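Local coordinates for endo-1,4-b-d-mannanase (Trichoderma reesei, PDB 1QNR), which probably hydrolyses internal beta-1,4-mannosidic bonds of mannan chains, as an endo-acting beta-mannanase of glycoside hydrolase family 5, at residues V52-G57 and L166-R171; Y190-S193 and L199-L202. All coordinates share one frame; numbering follows the deposited sequence. Where two conformers were deposited one is given.

Interaction 1 (V52-G57 and L166-R171). With BMA (beta-D-mannopyranose), chain B; BMA (beta-D-mannopyranose), chain C.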
ATOM      1  N   VAL A  52       1.322  11.686   1.883  1.00  7.26           N
ATOM      2  CA  VAL A  52       0.617  10.468   1.399  1.00  8.52           C
ATOM      3  C   VAL A  52       0.528   9.440   2.534  1.00  7.53           C
ATOM      4  O   VAL A  52       1.523   9.256   3.281  1.00  8.94           O
ATOM      5  CB  VAL A  52       1.380   9.846   0.197  1.00  7.85           C
ATOM      6  CG1 VAL A  52       0.503   8.698  -0.403  1.00 10.35           C
ATOM      7  CG2 VAL A  52       1.661  10.856  -0.926  1.00 10.61           C
ATOM      8  N   VAL A  53      -0.645   8.822   2.674  1.00  6.66           N
ATOM      9  CA  VAL A  53      -0.890   7.803   3.708  1.00  7.26           C
ATOM     10  C   VAL A  53      -1.415   6.543   2.993  1.00  7.78           C
ATOM     11  O   VAL A  53      -2.326   6.627   2.150  1.00  7.87           O
ATOM     12  CB  VAL A  53      -1.948   8.250   4.776  1.00  7.70           C
ATOM     13  CG1 VAL A  53      -2.004   7.235   5.935  1.00  9.06           C
ATOM     14  CG2 VAL A  53      -1.593   9.610   5.315  1.00  9.66           C
ATOM     15  N   ARG A  54      -0.877   5.371   3.384  1.00  6.84           N
ATOM     16  CA  ARG A  54      -1.368   4.067   2.829  1.00  5.96           C
ATOM     17  C   ARG A  54      -2.288   3.437   3.868  1.00  6.33           C
ATOM     18  O   ARG A  54      -1.875   3.237   5.042  1.00  7.98           O
ATOM     19  CB  ARG A  54      -0.156   3.233   2.411  1.00  7.21           C
ATOM     20  CG  ARG A  54      -0.596   1.886   1.745  1.00  7.13           C
ATOM     21  CD  ARG A  54       0.608   1.370   0.913  1.00  6.15           C
ATOM     22  NE  ARG A  54       0.400  -0.017   0.408  1.00  7.12           N
ATOM     23  CZ  ARG A  54       0.807  -1.130   1.066  1.00  6.41           C
ATOM     24  NH1 ARG A  54       1.358  -1.041   2.290  1.00  7.52           N
ATOM     25  NH2 ARG A  54       0.685  -2.300   0.425  1.00  7.20           N
ATOM     26  N   VAL A  55      -3.549   3.138   3.495  1.00  6.19           N
ATOM     27  CA  VAL A  55      -4.592   2.600   4.475  1.00  6.52           C
ATOM     28  C   VAL A  55      -5.173   1.332   3.871  1.00  7.48           C
ATOM     29  O   VAL A  55      -5.252   1.217   2.617  1.00  8.83           O
ATOM     30  CB  VAL A  55      -5.674   3.683   4.755  1.00  7.37           C
ATOM     31  CG1 VAL A  55      -5.020   4.968   5.311  1.00  9.31           C
ATOM     32  CG2 VAL A  55      -6.545   4.019   3.533  1.00  8.75           C
ATOM     33  N   TRP A  56      -5.674   0.395   4.712  1.00  7.10           N
ATOM     34  CA  TRP A  56      -6.313  -0.821   4.077  1.00  6.90           C
ATOM     35  C   TRP A  56      -7.670  -0.474   3.470  1.00  7.30           C
ATOM     36  O   TRP A  56      -8.546   0.156   4.079  1.00  8.57           O
ATOM     37  CB  TRP A  56      -6.476  -1.949   5.109  1.00  7.88           C
ATOM     38  CG  TRP A  56      -5.197  -2.710   5.444  1.00  6.84           C
ATOM     39  CD1 TRP A  56      -5.188  -3.712   6.388  1.00  8.01           C
ATOM     40  CD2 TRP A  56      -3.860  -2.648   4.884  1.00  7.45           C
ATOM     41  NE1 TRP A  56      -3.942  -4.305   6.406  1.00  8.77           N
ATOM     42  CE2 TRP A  56      -3.105  -3.661   5.526  1.00  8.42           C
ATOM     43  CE3 TRP A  56      -3.233  -1.811   3.914  1.00  7.83           C
ATOM     44  CZ2 TRP A  56      -1.753  -3.938   5.217  1.00  8.76           C
ATOM     45  CZ3 TRP A  56      -1.859  -2.100   3.644  1.00  7.65           C
ATOM     46  CH2 TRP A  56      -1.093  -3.143   4.286  1.00  7.91           C
ATOM     47  N   GLY A  57      -7.924  -0.999   2.250  1.00  6.31           N
ATOM     48  CA  GLY A  57      -9.257  -0.855   1.623  1.00  7.74           C
ATOM     49  C   GLY A  57     -10.082  -2.120   1.691  1.00  6.54           C
ATOM     50  O   GLY A  57     -11.116  -2.211   0.956  1.00 10.82           O
ATOM     51  N   LEU A 166      -3.763  -2.992  -6.426  1.00  7.17           N
ATOM     52  CA  LEU A 166      -4.464  -4.274  -6.611  1.00  7.61           C
ATOM     53  C   LEU A 166      -4.450  -5.093  -5.337  1.00  7.34           C
ATOM     54  O   LEU A 166      -5.519  -5.723  -5.025  1.00  8.99           O
ATOM     55  CB  LEU A 166      -3.875  -5.015  -7.823  1.00  8.09           C
ATOM     56  CG  LEU A 166      -3.830  -4.268  -9.164  1.00  9.02           C
ATOM     57  CD1 LEU A 166      -3.553  -5.303 -10.302  1.00  9.44           C
ATOM     58  CD2 LEU A 166      -5.078  -3.444  -9.429  1.00 12.00           C
ATOM     59  N   GLY A 167      -3.351  -5.174  -4.570  1.00  6.53           N
ATOM     60  CA  GLY A 167      -3.421  -5.906  -3.293  1.00  6.74           C
ATOM     61  C   GLY A 167      -2.199  -5.520  -2.464  1.00  6.79           C
ATOM     62  O   GLY A 167      -1.252  -4.847  -2.914  1.00  7.48           O
ATOM     63  N   ASN A 168      -2.253  -5.967  -1.187  1.00  6.89           N
ATOM     64  CA  ASN A 168      -1.055  -5.850  -0.342  1.00  7.17           C
ATOM     65  C   ASN A 168      -0.153  -7.086  -0.557  1.00  7.08           C
ATOM     66  O   ASN A 168      -0.538  -8.196  -0.115  1.00  7.66           O
ATOM     67  CB  ASN A 168      -1.418  -5.759   1.126  1.00  6.79           C
ATOM     68  CG  ASN A 168      -0.162  -5.671   2.024  1.00  5.98           C
ATOM     69  OD1 ASN A 168       0.733  -4.824   1.814  1.00  8.01           O
ATOM     70  ND2 ASN A 168      -0.108  -6.570   2.997  1.00  9.20           N
ATOM     71  N   GLU A 169       1.029  -6.891  -1.155  1.00  6.54           N
ATOM     72  CA  GLU A 169       2.078  -7.949  -1.272  1.00  7.21           C
ATOM     73  C   GLU A 169       1.604  -9.176  -2.012  1.00  7.24           C
ATOM     74  O   GLU A 169       1.888 -10.314  -1.570  1.00  8.64           O
ATOM     75  CB  GLU A 169       2.683  -8.363   0.128  1.00  9.43           C
ATOM     76  CG  GLU A 169       3.165  -7.070   0.841  0.50  6.44           C
ATOM     77  CD  GLU A 169       3.982  -7.351   2.069  0.50  7.63           C
ATOM     78  OE1 GLU A 169       3.869  -8.406   2.719  0.50  7.25           O
ATOM     79  OE2 GLU A 169       4.705  -6.410   2.477  0.50  6.78           O
ATOM     80  N   PRO A 170       0.925  -9.103  -3.172  1.00  7.43           N
ATOM     81  CA  PRO A 170       0.513 -10.319  -3.900  1.00  7.70           C
ATOM     82  C   PRO A 170       1.722 -11.221  -4.177  1.00  7.15           C
ATOM     83  O   PRO A 170       2.775 -10.745  -4.647  1.00  7.72           O
ATOM     84  CB  PRO A 170      -0.078  -9.788  -5.207  1.00  7.59           C
ATOM     85  CG  PRO A 170       0.420  -8.380  -5.329  1.00 10.85           C
ATOM     86  CD  PRO A 170       0.582  -7.844  -3.918  1.00  8.02           C
ATOM     87  N   ARG A 171       1.549 -12.531  -3.922  1.00  7.58           N
ATOM     88  CA  ARG A 171       2.549 -13.552  -4.249  1.00  8.30           C
ATOM     89  C   ARG A 171       1.832 -14.744  -4.861  1.00  8.50           C
ATOM     90  O   ARG A 171       0.619 -14.948  -4.637  1.00  8.17           O
ATOM     91  CB  ARG A 171       3.337 -14.069  -3.027  1.00  8.91           C
ATOM     92  CG  ARG A 171       4.181 -12.987  -2.295  1.00  8.57           C
ATOM     93  CD  ARG A 171       4.917 -13.757  -1.165  1.00  9.54           C
ATOM     94  NE  ARG A 171       5.821 -12.868  -0.432  1.00  9.30           N
ATOM     95  CZ  ARG A 171       6.729 -13.312   0.475  1.00 10.23           C
ATOM     96  NH1 ARG A 171       6.796 -14.621   0.751  1.00 11.05           N
ATOM     97  NH2 ARG A 171       7.478 -12.404   1.080  1.00 11.33           N
TER
HETATM   98  C1  BMA B   2       5.928 -12.577   5.233  0.50 18.93           C
HETATM   99  C2  BMA B   2       4.833 -12.422   6.316  0.50 18.85           C
HETATM  100  C3  BMA B   2       4.002 -11.163   6.052  0.50 17.07           C
HETATM  101  C4  BMA B   2       4.911  -9.963   5.817  0.50 16.70           C
HETATM  102  C5  BMA B   2       5.999 -10.224   4.772  0.50 16.94           C
HETATM  103  C6  BMA B   2       7.114  -9.117   4.804  0.50 17.13           C
HETATM  104  O2  BMA B   2       5.427 -12.313   7.617  0.50 18.30           O
HETATM  105  O3  BMA B   2       3.079 -10.886   7.070  0.50 16.98           O
HETATM  106  O4  BMA B   2       4.070  -8.864   5.434  0.50 13.35           O
HETATM  107  O5  BMA B   2       6.791 -11.395   5.211  0.50 17.97           O
HETATM  108  O6  BMA B   2       7.886  -9.494   3.658  0.50 19.22           O
HETATM  109  C1  BMA C   1       9.781 -16.030   4.024  0.50 23.42           C
HETATM  110  C2  BMA C   1       9.802 -14.536   3.634  0.50 20.77           C
HETATM  111  C3  BMA C   1       8.925 -13.681   4.577  0.50 20.44           C
HETATM  112  C4  BMA C   1       7.518 -14.282   4.662  0.50 21.27           C
HETATM  113  C5  BMA C   1       7.595 -15.795   5.051  0.50 24.04           C
HETATM  114  C6  BMA C   1       6.287 -16.486   5.346  0.50 27.26           C
HETATM  115  O1  BMA C   1      10.496 -16.780   3.043  0.50 25.78           O
HETATM  116  O2  BMA C   1       9.344 -14.385   2.281  0.50 18.50           O
HETATM  117  O3  BMA C   1       8.825 -12.377   3.947  0.50 17.52           O
HETATM  118  O4  BMA C   1       6.713 -13.674   5.642  0.50 20.02           O
HETATM  119  O5  BMA C   1       8.365 -16.446   3.978  0.50 25.83           O
HETATM  120  O6  BMA C   1       5.496 -16.889   4.234  0.50 29.72           O

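Interaction 2 (Y190-S193 and L199-L202)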
ATOM      1  N   TYR A 190      -9.508  -3.336 -15.730  1.00  8.40           N
ATOM      2  CA  TYR A 190     -10.859  -3.158 -15.149  1.00  8.52           C
ATOM      3  C   TYR A 190     -10.929  -1.926 -14.285  1.00  8.61           C
ATOM      4  O   TYR A 190     -11.906  -1.126 -14.373  1.00  8.04           O
ATOM      5  CB  TYR A 190     -11.218  -4.437 -14.352  1.00  9.71           C
ATOM      6  CG  TYR A 190     -12.569  -4.375 -13.660  1.00  9.40           C
ATOM      7  CD1 TYR A 190     -13.718  -4.180 -14.446  1.00 11.32           C
ATOM      8  CD2 TYR A 190     -12.777  -4.468 -12.287  1.00 10.36           C
ATOM      9  CE1 TYR A 190     -15.017  -4.054 -13.911  1.00 13.21           C
ATOM     10  CE2 TYR A 190     -14.041  -4.421 -11.702  1.00 11.20           C
ATOM     11  CZ  TYR A 190     -15.122  -4.167 -12.536  1.00 12.18           C
ATOM     12  OH  TYR A 190     -16.398  -4.052 -11.939  1.00 13.96           O
ATOM     13  N   VAL A 191      -9.936  -1.681 -13.427  1.00  9.37           N
ATOM     14  CA  VAL A 191      -9.963  -0.464 -12.583  1.00  9.25           C
ATOM     15  C   VAL A 191      -9.968   0.785 -13.460  1.00  9.36           C
ATOM     16  O   VAL A 191     -10.781   1.723 -13.199  1.00  9.70           O
ATOM     17  CB  VAL A 191      -8.738  -0.410 -11.614  1.00  9.45           C
ATOM     18  CG1 VAL A 191      -8.725   0.889 -10.770  1.00  9.63           C
ATOM     19  CG2 VAL A 191      -8.777  -1.600 -10.642  1.00  9.40           C
ATOM     20  N   LYS A 192      -9.159   0.824 -14.520  1.00  9.77           N
ATOM     21  CA  LYS A 192      -9.149   1.991 -15.432  1.00  9.72           C
ATOM     22  C   LYS A 192     -10.496   2.182 -16.127  1.00  9.45           C
ATOM     23  O   LYS A 192     -10.889   3.342 -16.471  1.00 11.83           O
ATOM     24  CB  LYS A 192      -8.005   1.902 -16.457  1.00 11.90           C
ATOM     25  CG  LYS A 192      -6.606   1.991 -15.798  1.00 13.15           C
ATOM     26  CD  LYS A 192      -6.288   3.401 -15.310  1.00 12.75           C
ATOM     27  CE  LYS A 192      -4.762   3.558 -15.116  1.00 15.64           C
ATOM     28  NZ  LYS A 192      -4.359   4.890 -14.564  1.00 16.20           N
ATOM     29  N   SER A 193     -11.264   1.095 -16.332  1.00  9.56           N
ATOM     30  CA  SER A 193     -12.607   1.206 -16.965  1.00  8.74           C
ATOM     31  C   SER A 193     -13.641   1.793 -16.025  1.00 10.04           C
ATOM     32  O   SER A 193     -14.721   2.252 -16.476  1.00 11.79           O
ATOM     33  CB  SER A 193     -13.103  -0.197 -17.434  1.00 10.98           C
ATOM     34  OG  SER A 193     -13.685  -1.031 -16.410  1.00 12.12           O
ATOM     35  N   LEU A 199      -4.275   7.155 -10.743  1.00  7.69           N
ATOM     36  CA  LEU A 199      -3.208   6.191 -10.962  1.00  7.28           C
ATOM     37  C   LEU A 199      -3.522   4.802 -10.374  1.00  8.22           C
ATOM     38  O   LEU A 199      -4.350   4.682  -9.446  1.00  8.84           O
ATOM     39  CB  LEU A 199      -1.942   6.716 -10.237  1.00  7.95           C
ATOM     40  CG  LEU A 199      -1.445   8.093 -10.730  1.00  8.11           C
ATOM     41  CD1 LEU A 199      -0.251   8.594  -9.850  1.00 10.86           C
ATOM     42  CD2 LEU A 199      -1.055   8.069 -12.225  1.00  9.38           C
ATOM     43  N   VAL A 200      -2.942   3.734 -10.936  1.00  7.93           N
ATOM     44  CA  VAL A 200      -3.098   2.354 -10.485  1.00  7.65           C
ATOM     45  C   VAL A 200      -1.699   1.719 -10.350  1.00  7.40           C
ATOM     46  O   VAL A 200      -0.799   1.907 -11.164  1.00  7.99           O
ATOM     47  CB  VAL A 200      -3.957   1.549 -11.457  1.00  8.70           C
ATOM     48  CG1 VAL A 200      -4.231   0.090 -11.025  1.00  9.02           C
ATOM     49  CG2 VAL A 200      -5.343   2.213 -11.686  1.00  9.32           C
ATOM     50  N   THR A 201      -1.534   0.874  -9.281  1.00  6.90           N
ATOM     51  CA  THR A 201      -0.252   0.207  -9.040  1.00  7.78           C
ATOM     52  C   THR A 201      -0.521  -1.208  -8.473  1.00  6.32           C
ATOM     53  O   THR A 201      -1.653  -1.521  -8.043  1.00  7.84           O
ATOM     54  CB  THR A 201       0.655   1.032  -8.086  1.00  8.86           C
ATOM     55  OG1 THR A 201       2.008   0.484  -8.080  1.00  9.45           O
ATOM     56  CG2 THR A 201       0.086   1.039  -6.685  1.00  8.29           C
ATOM     57  N   LEU A 202       0.473  -2.103  -8.486  1.00  8.32           N
ATOM     58  CA  LEU A 202       0.272  -3.488  -8.090  1.00  8.42           C
ATOM     59  C   LEU A 202       0.304  -3.702  -6.551  1.00  7.08           C
ATOM     60  O   LEU A 202      -0.590  -4.465  -6.095  1.00  8.08           O
ATOM     61  CB  LEU A 202       1.380  -4.350  -8.776  1.00  9.45           C
ATOM     62  CG  LEU A 202       1.354  -5.874  -8.485  1.00  8.73           C
ATOM     63  CD1 LEU A 202      -0.003  -6.519  -8.749  1.00  8.97           C
ATOM     64  CD2 LEU A 202       2.446  -6.595  -9.332  1.00 10.07           C
TER

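Interaction 1 (V52-G57 and L166-R171)
R54 and W56 meet N168 at the C-terminal ends of parallel strands of the family 5 TIM barrel. N168, E169 and P170 follow strand 161-165, consistent with the Asn-Glu-Pro motif of this family. R54 NH2 donates to N168 OD1 at 2.9 Å, with an N-H...O angle of 156°. The donor is tilted from the amide plane. N168 CG lies anti to the backbone N (chi1 179°), which carries the amide toward R54. The indole of W56 passes obliquely by the amide, with CH2 3.5 Å from N168 CG. Its CZ3 lies 3.6 Å above the plane of the R54 guanidinium, offset toward the rim. R54 also forms salt bridges to E165, E275 and E276. With an alanine at N168, R54 NH2 would probably lose this acceptor and the rim of W56 its amide neighbour. On the same loop, E169 OE1, in one of its two conformers, accepts a bond of 2.8 Å from O4 of one mannose unit (BMA, chain B). R171 NH1 and NH2 both donate to O2 of the other (BMA, chain C), each at 3.0 Å. Three glutamates and N168 OD1 share the R54 N-H groups, which probably helps to hold N168, just before E169.

Interaction 2 (Y190-S193 and L199-L202)
L199 begins the contact with its backbone: its CA lies 4.0 Å from K192 NZ, while its CB points away from the helix. The ammonium group has its main partners nearby, in a salt bridge to D236 and a hydrogen bond to H198 O. K192 reaches them through a bend about the CB-CG bond (chi2 -72°), beyond which the chain is extended. V200 comes next and carries most of the apolar contact. Its CG2, anti to its own carbonyl carbon, meets two helix residues. V191 CG1 approaches it at 3.7 Å. K192 CE lies at the same 3.7 Å, and the lysine chain runs alongside V200, pointing the other way. This is the helix-to-strand half of a beta-alpha-beta unit of the barrel, made by strand 161-165, helix 178-194 and strand 199-201. V200 N also donates to D236 OD2, so the same carboxylate oxygen meets both V200 N and K192 NZ. T201 follows, its backbone paired with W164, and L202 closes the segment with its side chain against W183 and A184, earlier in helix 178-194.

Interaction 2 packs the outer helix on strand 199-201, and interaction 1 lies near the centre of the chain, about 13 Å away between centres. The segments 166-171 and 199-202 join them. L166 N lies 3.0 Å from T201 O and G167 N lies 3.2 Å from L202 O, both probable hydrogen bonds. These continue the pairing of strands 161-165 and 199-201 to the start of the 166-171 loop. P170 CG then packs at 3.9 Å on L202 CD1, directly after E169, which in one conformer bonds the chain B mannose. The sugars are met by E169 and R171 of this loop. Interaction 2 joins the helix to the strand next to the one that leads into it.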